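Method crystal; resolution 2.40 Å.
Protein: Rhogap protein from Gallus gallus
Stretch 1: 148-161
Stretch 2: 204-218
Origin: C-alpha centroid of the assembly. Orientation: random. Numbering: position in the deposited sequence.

Stretch 1, residues 148-161: NRQMLHLLMNHLAK
Stretch 2 204-218: VIEILIENHEKIFNT

No direct hydrogen bond joins these two stretches; their hydrogen-bonded link is a single water, whose O lies 3.1 Å from His 153 NE2 and 2.8 Å from His 212 ND1, and which accepts a weak bond from Asn 217 ND2, with 3.4 Å between that ND2 and the water O. The contact thus illustrates how helices can pack through shape, with one water supplying the hydrogen-bonded link.

Residues 148-161 are a segment of a longer helix. The partner is helical through 210, breaks at Asn 211 (phi/psi -129/30), and resumes over 212-217. The break redirects the chain: the first segment crosses the long helix at -79° with axes 8.8 Å apart, whereas the second runs nearly antiparallel to it, at 166° and 10.3 Å. Asn 211, chi1 m, bonds back from ND2 to Ile 207 O at 2.9 Å. Register is marked by Met 156 and Ile 209, CA atoms 5.2 Å apart, and by His 153 and Phe 216, CA atoms 6.4 Å apart.

Met 156 (m, m, chi3 103°) is the knob, seated among Ile 205, Leu 208, Ile 209 and Phe 216. Its SD lies 3.7 Å from Leu 208 CB and 3.8 Å from Ile 209 CG1, while its CG lies 3.9 Å from Phe 216 CE1.

His 153 (t, chi2 -175°) and Phe 216 (m, chi2 94°) have ring planes only 5° apart but are slid sideways, centroids 4.8 Å apart, so the rings barely overlap. Each instead covers the other's aliphatic root: His 153 CA stands 3.9 Å from the Phe 216 ring centroid, and Phe 216 CB stands 3.4 Å from that of His 153. At the Phe 216 edge, CZ meets Leu 152 CG (t, p) at 3.9 Å.

Farther along, His 212 (p, chi2 92°) brings CD2 within 3.5 Å of Ala 160 CB, and Ala 160 CA approaches Ile 209 CG2 (m, t) to 3.8 Å.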

ATOM      1  N   ASN A 148       4.807   9.150   6.704  1.00 31.93           N
ATOM      2  CA  ASN A 148       4.402   8.608   5.413  1.00 29.26           C
ATOM      3  C   ASN A 148       5.353   7.490   5.049  1.00 30.02           C
ATOM      4  O   ASN A 148       4.928   6.420   4.611  1.00 28.07           O
ATOM      5  CB  ASN A 148       4.442   9.677   4.320  1.00 29.76           C
ATOM      6  CG  ASN A 148       3.497  10.842   4.607  1.00 33.51           C
ATOM      7  OD1 ASN A 148       3.659  11.546   5.598  1.00 28.81           O
ATOM      8  ND2 ASN A 148       2.504  11.038   3.743  1.00 30.18           N
ATOM      9  N   ARG A 149       6.642   7.748   5.235  1.00 30.39           N
ATOM     10  CA  ARG A 149       7.675   6.771   4.933  1.00 30.27           C
ATOM     11  C   ARG A 149       7.457   5.487   5.746  1.00 30.52           C
ATOM     12  O   ARG A 149       7.499   4.376   5.205  1.00 27.93           O
ATOM     13  CB  ARG A 149       9.063   7.365   5.226  1.00 29.61           C
ATOM     14  CG  ARG A 149      10.206   6.361   5.069  1.00 36.25           C
ATOM     15  CD  ARG A 149      11.613   6.967   5.150  1.00 36.24           C
ATOM     16  NE  ARG A 149      11.772   7.884   6.276  1.00 42.84           N
ATOM     17  CZ  ARG A 149      11.536   9.190   6.201  1.00 45.27           C
ATOM     18  NH1 ARG A 149      11.140   9.725   5.051  1.00 44.36           N
ATOM     19  NH2 ARG A 149      11.674   9.958   7.272  1.00 48.51           N
ATOM     20  N   GLN A 150       7.194   5.651   7.038  1.00 30.04           N
ATOM     21  CA  GLN A 150       6.987   4.520   7.921  1.00 29.70           C
ATOM     22  C   GLN A 150       5.813   3.642   7.532  1.00 29.81           C
ATOM     23  O   GLN A 150       5.952   2.426   7.469  1.00 28.04           O
ATOM     24  CB  GLN A 150       6.798   4.991   9.356  1.00 34.74           C
ATOM     25  CG  GLN A 150       8.035   4.865  10.219  1.00 42.71           C
ATOM     26  CD  GLN A 150       7.759   5.235  11.669  1.00 50.10           C
ATOM     27  OE1 GLN A 150       6.752   4.807  12.251  1.00 54.31           O
ATOM     28  NE2 GLN A 150       8.655   6.022  12.263  1.00 49.17           N
ATOM     29  N   MET A 151       4.654   4.247   7.291  1.00 27.47           N
ATOM     30  CA  MET A 151       3.493   3.466   6.915  1.00 27.61           C
ATOM     31  C   MET A 151       3.724   2.808   5.564  1.00 27.44           C
ATOM     32  O   MET A 151       3.357   1.657   5.353  1.00 24.74           O
ATOM     33  CB  MET A 151       2.248   4.335   6.845  1.00 28.45           C
ATOM     34  CG  MET A 151       1.006   3.511   6.703  1.00 34.56           C
ATOM     35  SD  MET A 151      -0.454   4.442   7.106  1.00 45.49           S
ATOM     36  CE  MET A 151      -0.258   4.576   8.873  1.00 41.58           C
ATOM     37  N   LEU A 152       4.340   3.554   4.656  1.00 24.87           N
ATOM     38  CA  LEU A 152       4.640   3.058   3.333  1.00 26.76           C
ATOM     39  C   LEU A 152       5.588   1.845   3.448  1.00 27.55           C
ATOM     40  O   LEU A 152       5.519   0.898   2.661  1.00 25.98           O
ATOM     41  CB  LEU A 152       5.300   4.179   2.527  1.00 27.34           C
ATOM     42  CG  LEU A 152       5.432   3.989   1.023  1.00 31.74           C
ATOM     43  CD1 LEU A 152       4.038   3.869   0.384  1.00 30.47           C
ATOM     44  CD2 LEU A 152       6.196   5.171   0.449  1.00 34.23           C
ATOM     45  N   HIS A 153       6.469   1.886   4.440  1.00 28.25           N
ATOM     46  CA  HIS A 153       7.425   0.809   4.664  1.00 28.62           C
ATOM     47  C   HIS A 153       6.720  -0.482   5.094  1.00 28.35           C
ATOM     48  O   HIS A 153       6.998  -1.553   4.555  1.00 29.28           O
ATOM     49  CB  HIS A 153       8.447   1.222   5.728  1.00 27.63           C
ATOM     50  CG  HIS A 153       9.574   0.253   5.886  1.00 30.85           C
ATOM     51  ND1 HIS A 153      10.537   0.382   6.862  1.00 31.10           N
ATOM     52  CD2 HIS A 153       9.904  -0.853   5.174  1.00 32.04           C
ATOM     53  CE1 HIS A 153      11.413  -0.600   6.744  1.00 28.89           C
ATOM     54  NE2 HIS A 153      11.052  -1.363   5.728  1.00 29.96           N
ATOM     55  N   LEU A 154       5.818  -0.373   6.066  1.00 26.81           N
ATOM     56  CA  LEU A 154       5.065  -1.521   6.554  1.00 28.36           C
ATOM     57  C   LEU A 154       4.257  -2.133   5.430  1.00 28.53           C
ATOM     58  O   LEU A 154       4.194  -3.348   5.301  1.00 31.59           O
ATOM     59  CB  LEU A 154       4.095  -1.117   7.664  1.00 27.88           C
ATOM     60  CG  LEU A 154       4.648  -0.629   8.997  1.00 31.15           C
ATOM     61  CD1 LEU A 154       3.495  -0.123   9.871  1.00 33.35           C
ATOM     62  CD2 LEU A 154       5.380  -1.753   9.687  1.00 30.63           C
ATOM     63  N   LEU A 155       3.622  -1.286   4.628  1.00 27.32           N
ATOM     64  CA  LEU A 155       2.810  -1.751   3.521  1.00 27.32           C
ATOM     65  C   LEU A 155       3.578  -2.483   2.433  1.00 25.35           C
ATOM     66  O   LEU A 155       3.147  -3.541   2.000  1.00 22.35           O
ATOM     67  CB  LEU A 155       2.049  -0.588   2.894  1.00 30.82           C
ATOM     68  CG  LEU A 155       0.636  -0.364   3.426  1.00 37.23           C
ATOM     69  CD1 LEU A 155       0.075   0.942   2.852  1.00 37.20           C
ATOM     70  CD2 LEU A 155      -0.239  -1.555   3.053  1.00 34.27           C
ATOM     71  N   MET A 156       4.699  -1.919   1.986  1.00 24.48           N
ATOM     72  CA  MET A 156       5.483  -2.553   0.929  1.00 27.11           C
ATOM     73  C   MET A 156       6.154  -3.866   1.381  1.00 28.94           C
ATOM     74  O   MET A 156       6.276  -4.819   0.608  1.00 25.24           O
ATOM     75  CB  MET A 156       6.541  -1.581   0.388  1.00 27.15           C
ATOM     76  CG  MET A 156       5.986  -0.349  -0.329  1.00 26.09           C
ATOM     77  SD  MET A 156       4.821  -0.739  -1.657  1.00 29.02           S
ATOM     78  CE  MET A 156       3.294  -0.372  -0.850  1.00 26.14           C
ATOM     79  N   ASN A 157       6.590  -3.911   2.634  1.00 30.47           N
ATOM     80  CA  ASN A 157       7.217  -5.109   3.173  1.00 28.66           C
ATOM     81  C   ASN A 157       6.177  -6.228   3.131  1.00 28.53           C
ATOM     82  O   ASN A 157       6.468  -7.348   2.704  1.00 25.14           O
ATOM     83  CB  ASN A 157       7.652  -4.850   4.616  1.00 30.90           C
ATOM     84  CG  ASN A 157       8.239  -6.076   5.281  1.00 32.65           C
ATOM     85  OD1 ASN A 157       9.401  -6.418   5.069  1.00 34.03           O
ATOM     86  ND2 ASN A 157       7.433  -6.749   6.091  1.00 34.90           N
ATOM     87  N   HIS A 158       4.958  -5.894   3.559  1.00 23.95           N
ATOM     88  CA  HIS A 158       3.837  -6.829   3.600  1.00 23.04           C
ATOM     89  C   HIS A 158       3.385  -7.293   2.218  1.00 23.51           C
ATOM     90  O   HIS A 158       3.100  -8.481   2.014  1.00 24.51           O
ATOM     91  CB  HIS A 158       2.646  -6.200   4.347  1.00 23.05           C
ATOM     92  CG  HIS A 158       1.354  -6.937   4.161  1.00 23.84           C
ATOM     93  ND1 HIS A 158       1.087  -8.147   4.767  1.00 23.93           N
ATOM     94  CD2 HIS A 158       0.267  -6.650   3.404  1.00 25.08           C
ATOM     95  CE1 HIS A 158      -0.106  -8.572   4.393  1.00 25.51           C
ATOM     96  NE2 HIS A 158      -0.626  -7.682   3.567  1.00 26.78           N
ATOM     97  N   LEU A 159       3.309  -6.365   1.269  1.00 23.89           N
ATOM     98  CA  LEU A 159       2.886  -6.715  -0.087  1.00 24.94           C
ATOM     99  C   LEU A 159       3.910  -7.623  -0.775  1.00 26.00           C
ATOM    100  O   LEU A 159       3.536  -8.472  -1.575  1.00 27.29           O
ATOM    101  CB  LEU A 159       2.639  -5.456  -0.930  1.00 23.40           C
ATOM    102  CG  LEU A 159       1.462  -4.566  -0.493  1.00 22.25           C
ATOM    103  CD1 LEU A 159       1.263  -3.470  -1.513  1.00 24.28           C
ATOM    104  CD2 LEU A 159       0.190  -5.380  -0.371  1.00 23.20           C
ATOM    105  N   ALA A 160       5.193  -7.453  -0.457  1.00 24.89           N
ATOM    106  CA  ALA A 160       6.247  -8.284  -1.047  1.00 25.92           C
ATOM    107  C   ALA A 160       6.050  -9.749  -0.634  1.00 26.11           C
ATOM    108  O   ALA A 160       6.331 -10.664  -1.408  1.00 25.78           O
ATOM    109  CB  ALA A 160       7.627  -7.804  -0.594  1.00 21.88           C
ATOM    110  N   LYS A 161       5.571  -9.949   0.590  1.00 26.69           N
ATOM    111  CA  LYS A 161       5.311 -11.271   1.126  1.00 27.65           C
ATOM    112  C   LYS A 161       4.074 -11.836   0.458  1.00 28.18           C
ATOM    113  O   LYS A 161       4.014 -13.027   0.157  1.00 28.81           O
ATOM    114  CB  LYS A 161       5.069 -11.204   2.634  1.00 30.81           C
ATOM    115  CG  LYS A 161       6.290 -10.924   3.471  1.00 31.65           C
ATOM    116  CD  LYS A 161       5.900 -10.976   4.931  1.00 35.73           C
ATOM    117  CE  LYS A 161       7.035 -10.592   5.836  1.00 37.47           C
ATOM    118  NZ  LYS A 161       6.598 -10.779   7.251  1.00 43.08           N
ATOM    119  N   VAL A 204       5.137   2.599 -10.130  1.00 32.62           N
ATOM    120  CA  VAL A 204       5.759   3.102  -8.920  1.00 31.60           C
ATOM    121  C   VAL A 204       5.557   2.086  -7.784  1.00 30.21           C
ATOM    122  O   VAL A 204       6.507   1.741  -7.078  1.00 27.07           O
ATOM    123  CB  VAL A 204       5.167   4.495  -8.531  1.00 32.83           C
ATOM    124  CG1 VAL A 204       5.543   4.860  -7.103  1.00 28.98           C
ATOM    125  CG2 VAL A 204       5.697   5.566  -9.487  1.00 33.37           C
ATOM    126  N   ILE A 205       4.329   1.600  -7.619  1.00 27.73           N
ATOM    127  CA  ILE A 205       4.060   0.633  -6.569  1.00 29.08           C
ATOM    128  C   ILE A 205       4.888  -0.642  -6.806  1.00 29.27           C
ATOM    129  O   ILE A 205       5.454  -1.203  -5.865  1.00 28.39           O
ATOM    130  CB  ILE A 205       2.565   0.283  -6.507  1.00 30.33           C
ATOM    131  CG1 ILE A 205       1.739   1.570  -6.355  1.00 31.07           C
ATOM    132  CG2 ILE A 205       2.304  -0.688  -5.361  1.00 30.14           C
ATOM    133  CD1 ILE A 205       2.163   2.490  -5.218  1.00 26.76           C
ATOM    134  N   GLU A 206       4.965  -1.077  -8.063  1.00 26.12           N
ATOM    135  CA  GLU A 206       5.725  -2.262  -8.420  1.00 27.94           C
ATOM    136  C   GLU A 206       7.179  -2.122  -8.015  1.00 27.99           C
ATOM    137  O   GLU A 206       7.759  -3.039  -7.437  1.00 29.41           O
ATOM    138  CB  GLU A 206       5.651  -2.520  -9.917  1.00 30.76           C
ATOM    139  CG  GLU A 206       4.317  -3.040 -10.408  1.00 33.29           C
ATOM    140  CD  GLU A 206       4.358  -3.337 -11.886  1.00 36.19           C
ATOM    141  OE1 GLU A 206       5.477  -3.545 -12.405  1.00 37.50           O
ATOM    142  OE2 GLU A 206       3.288  -3.374 -12.527  1.00 35.94           O
ATOM    143  N   ILE A 207       7.772  -0.977  -8.326  1.00 28.29           N
ATOM    144  CA  ILE A 207       9.160  -0.733  -7.979  1.00 29.13           C
ATOM    145  C   ILE A 207       9.360  -0.762  -6.464  1.00 27.93           C
ATOM    146  O   ILE A 207      10.340  -1.303  -5.974  1.00 28.46           O
ATOM    147  CB  ILE A 207       9.636   0.625  -8.529  1.00 30.42           C
ATOM    148  CG1 ILE A 207       9.687   0.571 -10.060  1.00 32.08           C
ATOM    149  CG2 ILE A 207      11.012   0.962  -7.973  1.00 30.83           C
ATOM    150  CD1 ILE A 207       9.839   1.933 -10.736  1.00 31.50           C
ATOM    151  N   LEU A 208       8.420  -0.190  -5.725  1.00 28.85           N
ATOM    152  CA  LEU A 208       8.516  -0.162  -4.272  1.00 27.89           C
ATOM    153  C   LEU A 208       8.391  -1.539  -3.640  1.00 27.60           C
ATOM    154  O   LEU A 208       8.990  -1.796  -2.596  1.00 28.36           O
ATOM    155  CB  LEU A 208       7.458   0.769  -3.684  1.00 26.42           C
ATOM    156  CG  LEU A 208       7.703   2.268  -3.896  1.00 29.07           C
ATOM    157  CD1 LEU A 208       6.582   3.061  -3.248  1.00 25.36           C
ATOM    158  CD2 LEU A 208       9.041   2.664  -3.299  1.00 25.60           C
ATOM    159  N   ILE A 209       7.605  -2.417  -4.258  1.00 27.57           N
ATOM    160  CA  ILE A 209       7.426  -3.776  -3.749  1.00 27.52           C
ATOM    161  C   ILE A 209       8.692  -4.603  -4.023  1.00 28.74           C
ATOM    162  O   ILE A 209       9.217  -5.270  -3.133  1.00 27.98           O
ATOM    163  CB  ILE A 209       6.209  -4.481  -4.414  1.00 27.10           C
ATOM    164  CG1 ILE A 209       4.910  -3.791  -3.985  1.00 25.95           C
ATOM    165  CG2 ILE A 209       6.175  -5.970  -4.038  1.00 21.09           C
ATOM    166  CD1 ILE A 209       3.679  -4.289  -4.726  1.00 22.76           C
ATOM    167  N   GLU A 210       9.199  -4.522  -5.247  1.00 28.46           N
ATOM    168  CA  GLU A 210      10.380  -5.279  -5.620  1.00 31.26           C
ATOM    169  C   GLU A 210      11.720  -4.828  -5.052  1.00 30.96           C
ATOM    170  O   GLU A 210      12.664  -5.607  -5.037  1.00 31.50           O
ATOM    171  CB  GLU A 210      10.466  -5.376  -7.142  1.00 34.46           C
ATOM    172  CG  GLU A 210       9.527  -6.430  -7.709  1.00 43.92           C
ATOM    173  CD  GLU A 210       9.603  -6.543  -9.216  1.00 50.43           C
ATOM    174  OE1 GLU A 210      10.730  -6.674  -9.740  1.00 55.35           O
ATOM    175  OE2 GLU A 210       8.541  -6.510  -9.875  1.00 52.88           O
ATOM    176  N   ASN A 211      11.812  -3.592  -4.569  1.00 29.56           N
ATOM    177  CA  ASN A 211      13.073  -3.105  -4.023  1.00 28.06           C
ATOM    178  C   ASN A 211      12.875  -2.514  -2.644  1.00 28.52           C
ATOM    179  O   ASN A 211      13.616  -1.611  -2.252  1.00 27.45           O
ATOM    180  CB  ASN A 211      13.661  -2.028  -4.929  1.00 27.57           C
ATOM    181  CG  ASN A 211      13.824  -2.495  -6.364  1.00 31.36           C
ATOM    182  OD1 ASN A 211      14.775  -3.203  -6.701  1.00 28.68           O
ATOM    183  ND2 ASN A 211      12.882  -2.107  -7.218  1.00 31.69           N
ATOM    184  N   HIS A 212      11.895  -3.024  -1.901  1.00 27.08           N
ATOM    185  CA  HIS A 212      11.610  -2.473  -0.582  1.00 30.82           C
ATOM    186  C   HIS A 212      12.777  -2.558   0.404  1.00 32.05           C
ATOM    187  O   HIS A 212      13.006  -1.624   1.167  1.00 32.29           O
ATOM    188  CB  HIS A 212      10.343  -3.119   0.004  1.00 28.72           C
ATOM    189  CG  HIS A 212      10.530  -4.532   0.450  1.00 32.46           C
ATOM    190  ND1 HIS A 212      10.882  -4.862   1.742  1.00 34.39           N
ATOM    191  CD2 HIS A 212      10.448  -5.701  -0.227  1.00 30.96           C
ATOM    192  CE1 HIS A 212      11.009  -6.173   1.841  1.00 28.76           C
ATOM    193  NE2 HIS A 212      10.751  -6.706   0.661  1.00 32.60           N
ATOM    194  N   GLU A 213      13.529  -3.653   0.380  1.00 35.16           N
ATOM    195  CA  GLU A 213      14.662  -3.801   1.295  1.00 36.95           C
ATOM    196  C   GLU A 213      15.658  -2.669   1.107  1.00 34.62           C
ATOM    197  O   GLU A 213      15.991  -1.960   2.045  1.00 35.06           O
ATOM    198  CB  GLU A 213      15.366  -5.136   1.062  1.00 40.39           C
ATOM    199  CG  GLU A 213      14.427  -6.329   1.061  1.00 51.23           C
ATOM    200  CD  GLU A 213      14.855  -7.423   2.034  1.00 56.56           C
ATOM    201  OE1 GLU A 213      14.169  -8.472   2.092  1.00 57.77           O
ATOM    202  OE2 GLU A 213      15.872  -7.226   2.740  1.00 59.81           O
ATOM    203  N   LYS A 214      16.128  -2.503  -0.121  1.00 35.13           N
ATOM    204  CA  LYS A 214      17.096  -1.465  -0.435  1.00 36.77           C
ATOM    205  C   LYS A 214      16.543  -0.061  -0.199  1.00 37.21           C
ATOM    206  O   LYS A 214      17.172   0.759   0.468  1.00 37.53           O
ATOM    207  CB  LYS A 214      17.549  -1.605  -1.889  1.00 38.78           C
ATOM    208  CG  LYS A 214      18.410  -0.458  -2.394  1.00 42.70           C
ATOM    209  CD  LYS A 214      18.661  -0.593  -3.891  1.00 47.24           C
ATOM    210  CE  LYS A 214      19.433   0.599  -4.460  1.00 50.33           C
ATOM    211  NZ  LYS A 214      20.808   0.732  -3.893  1.00 50.53           N
ATOM    212  N   ILE A 215      15.354   0.203  -0.731  1.00 35.63           N
ATOM    213  CA  ILE A 215      14.740   1.513  -0.600  1.00 33.09           C
ATOM    214  C   ILE A 215      14.449   1.969   0.822  1.00 33.82           C
ATOM    215  O   ILE A 215      14.748   3.114   1.170  1.00 31.89           O
ATOM    216  CB  ILE A 215      13.445   1.594  -1.434  1.00 32.27           C
ATOM    217  CG1 ILE A 215      13.805   1.713  -2.917  1.00 31.11           C
ATOM    218  CG2 ILE A 215      12.585   2.770  -0.968  1.00 30.44           C
ATOM    219  CD1 ILE A 215      12.636   1.491  -3.841  1.00 31.14           C
ATOM    220  N   PHE A 216      13.873   1.094   1.645  1.00 32.45           N
ATOM    221  CA  PHE A 216      13.542   1.491   3.012  1.00 34.14           C
ATOM    222  C   PHE A 216      14.585   1.227   4.094  1.00 36.03           C
ATOM    223  O   PHE A 216      14.578   1.893   5.127  1.00 35.37           O
ATOM    224  CB  PHE A 216      12.221   0.858   3.456  1.00 32.70           C
ATOM    225  CG  PHE A 216      11.036   1.296   2.650  1.00 33.32           C
ATOM    226  CD1 PHE A 216      10.611   0.554   1.552  1.00 31.79           C
ATOM    227  CD2 PHE A 216      10.357   2.474   2.973  1.00 32.89           C
ATOM    228  CE1 PHE A 216       9.532   0.973   0.783  1.00 30.21           C
ATOM    229  CE2 PHE A 216       9.274   2.907   2.208  1.00 26.20           C
ATOM    230  CZ  PHE A 216       8.864   2.155   1.112  1.00 31.86           C
ATOM    231  N   ASN A 217      15.482   0.271   3.881  1.00 39.94           N
ATOM    232  CA  ASN A 217      16.463  -0.021   4.922  1.00 42.64           C
ATOM    233  C   ASN A 217      17.830   0.624   4.758  1.00 42.98           C
ATOM    234  O   ASN A 217      18.683   0.481   5.627  1.00 46.01           O
ATOM    235  CB  ASN A 217      16.614  -1.530   5.095  1.00 44.65           C
ATOM    236  CG  ASN A 217      15.318  -2.190   5.521  1.00 47.05           C
ATOM    237  OD1 ASN A 217      14.568  -1.636   6.327  1.00 45.92           O
ATOM    238  ND2 ASN A 217      15.054  -3.384   4.996  1.00 47.67           N
ATOM    239  N   THR A 218      18.034   1.346   3.661  1.00 43.08           N
ATOM    240  CA  THR A 218      19.306   2.022   3.420  1.00 41.60           C
ATOM    241  C   THR A 218      19.056   3.461   2.962  1.00 42.95           C
ATOM    242  O   THR A 218      17.992   3.775   2.430  1.00 41.49           O
ATOM    243  CB  THR A 218      20.134   1.302   2.329  1.00 40.17           C
ATOM    244  OG1 THR A 218      19.728   1.771   1.038  1.00 35.57           O
ATOM    245  CG2 THR A 218      19.928  -0.213   2.400  1.00 37.20           C
TER
HETATM  246  O   HOH W   1      11.807  -3.923   4.216  1.00 46.66           O